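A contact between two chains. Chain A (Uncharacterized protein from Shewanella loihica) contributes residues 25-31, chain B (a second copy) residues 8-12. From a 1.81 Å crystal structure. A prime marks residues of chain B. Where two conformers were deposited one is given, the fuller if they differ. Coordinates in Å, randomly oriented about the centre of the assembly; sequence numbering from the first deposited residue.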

# COMPACT_ATOMS: atom_id res chain seq x y z
N ASP A 25 3.70 -11.93 -0.09
CA ASP A 25 4.45 -10.71 -0.07
C ASP A 25 4.32 -10.15 -1.46
O ASP A 25 4.91 -10.69 -2.39
N VAL A 26 3.53 -9.09 -1.59
CA VAL A 26 3.28 -8.51 -2.90
C VAL A 26 3.45 -7.02 -2.88
O VAL A 26 3.23 -6.36 -1.85
N ASP A 27 3.91 -6.49 -4.01
CA ASP A 27 4.04 -5.08 -4.21
C ASP A 27 3.16 -4.62 -5.37
O ASP A 27 3.22 -5.18 -6.45
N VAL A 28 2.32 -3.62 -5.11
CA VAL A 28 1.36 -3.11 -6.05
C VAL A 28 1.66 -1.64 -6.32
O VAL A 28 1.82 -0.87 -5.37
N SER A 29 1.80 -1.28 -7.59
CA SER A 29 1.89 0.12 -7.98
C SER A 29 1.26 0.37 -9.38
O SER A 29 1.17 -0.55 -10.20
N ALA A 30 0.84 1.62 -9.62
CA ALA A 30 0.25 2.02 -10.89
C ALA A 30 0.54 3.47 -11.21
O ALA A 30 0.67 4.27 -10.31
N VAL A 31 0.61 3.78 -12.49
CA VAL A 31 0.77 5.15 -12.97
C VAL A 31 -0.09 5.30 -14.22
O VAL A 31 -0.43 4.29 -14.85
N MSE B 8 -7.43 -6.76 0.32
CA MSE B 8 -7.41 -5.92 -0.86
C MSE B 8 -6.40 -4.81 -0.66
O MSE B 8 -6.34 -4.18 0.40
N ILE B 9 -5.57 -4.60 -1.66
CA ILE B 9 -4.50 -3.64 -1.63
C ILE B 9 -4.70 -2.74 -2.82
O ILE B 9 -5.05 -3.22 -3.91
N SER B 10 -4.46 -1.43 -2.64
CA SER B 10 -4.58 -0.47 -3.74
C SER B 10 -3.28 0.29 -3.95
O SER B 10 -2.49 0.45 -3.02
N SER B 11 -3.08 0.77 -5.17
CA SER B 11 -1.93 1.59 -5.54
C SER B 11 -1.92 2.93 -4.84
O SER B 11 -0.95 3.65 -4.98
N THR B 12 -3.00 3.35 -4.20
CA THR B 12 -2.95 4.61 -3.47
C THR B 12 -2.71 4.38 -1.97
O THR B 12 -2.80 5.31 -1.19

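The packing between these stretches rests on three residues, Ser11′, Val28 and Ile9′, which have 61, 59 and 58 Å² covered by the opposing stretch out of 239 Å² buried over both sides. The strand axes approach no closer than 7.5 Å and their N-to-C directions differ by 40°. That spacing is too wide for backbone pairing, and no direct hydrogen bond spans the two stretches, so side chains and water fill the gap.

In the extended strand of chain A, side chains alternate. The CA-to-CB bonds of Val26, Val28 and Ala30 point toward chain B, whereas those of Asp27, Ser29 and Val31 point away. Asp27 accordingly keeps its side chain at least 7.7 Å from the other stretch, and that of Ser29 (chi1 p) comes no nearer than 5.5 Å, CB to CB of Ser11′.

Ile9′ is the apolar centre on the chain B side. Its CB points toward chain A, and with chi1 at -61° (m) and chi2 at 159° (t) it reaches two valines. Its CD1 lies 3.5 Å from CG2 of Val26, which adopts m in the conformer given; its CG2 lies 3.8 Å from CG2 of Val28. Both distances are those of van der Waals contact between methyl groups, and all three residues are buried in the assembly.

Val28, with chi1 at 178° (t), also extends its contact along chain B. While its CG2 meets Ile9′, its CG1 approaches the backbone at the end of the strand, 4.2 Å from N of Ser11′. Ser10′ itself points its CB away; its OG, in the t rotamer, makes a weak hydrogen bond of 3.3 Å with OG1 of Thr12′ (chi1 p), in which either hydroxyl could be the donor.

Beyond the strand, Ser11′ directs its CA-to-CB bond sideways, yet it has the largest covered area. Its CA is 4.8 Å from CA of Ser29, and its CB packs 3.8 Å from N of Ala30. Both CB and OG of Ser11′ lie 3.9 Å from CB of Ala30; OG, with chi1 at 55° (p), is also hydrogen-bonded elsewhere in the structure.

Two waters lie between the backbones at this end. Water 1 is placed to donate to O of Val28 at 2.8 Å and, weakly, to O of Ser11′ at 3.4 Å. Water 2 accepts from N of Ala30 at 3.0 Å and is likewise placed to donate weakly to O of Ser11′ at 3.4 Å. Each could bridge the backbones, but both have more acceptors in reach than protons.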

# COMPACT_ATOMS: atom_id res chain seq x y z
CB ASP A 25 5.90 -11.02 0.30
CG ASP A 25 6.73 -9.78 0.61
OD1 ASP A 25 6.34 -8.67 0.24
OD2 ASP A 25 7.80 -9.96 1.23
CB VAL A 26 1.88 -8.83 -3.39
CG1 VAL A 26 1.62 -10.33 -3.28
CG2 VAL A 26 0.86 -8.01 -2.62
CB ASP A 27 5.48 -4.73 -4.50
CG ASP A 27 5.69 -3.24 -4.57
OD1 ASP A 27 5.46 -2.56 -3.56
OD2 ASP A 27 6.03 -2.72 -5.65
CB VAL A 28 -0.07 -3.21 -5.48
CG1 VAL A 28 -1.08 -2.63 -6.48
CG2 VAL A 28 -0.41 -4.67 -5.13
CB SER A 29 3.34 0.57 -7.94
OG SER A 29 4.02 0.09 -9.06
CB ALA A 30 -1.28 1.84 -10.84
CB VAL A 31 2.24 5.40 -13.36
CG1 VAL A 31 3.16 5.18 -12.16
CG2 VAL A 31 2.66 4.50 -14.54
CB MSE B 8 -8.79 -5.33 -1.16
CG MSE B 8 -8.79 -4.59 -2.47
SE MSE B 8 -10.53 -3.95 -2.96
CE MSE B 8 -10.74 -2.57 -1.67
CB ILE B 9 -3.17 -4.37 -1.84
CG1 ILE B 9 -2.94 -5.38 -0.75
CG2 ILE B 9 -1.99 -3.41 -1.89
CD1 ILE B 9 -1.92 -6.42 -1.22
CB SER B 10 -5.71 0.51 -3.44
OG SER B 10 -5.78 1.55 -4.38
CB SER B 11 -1.94 1.84 -7.04
OG SER B 11 -3.19 2.42 -7.46
CB THR B 12 -4.21 5.40 -3.61
OG1 THR B 12 -5.33 4.60 -3.20
CG2 THR B 12 -4.33 5.90 -5.08
O HOH W 1 1.82 1.78 -4.55
O HOH W 2 1.50 3.32 -7.26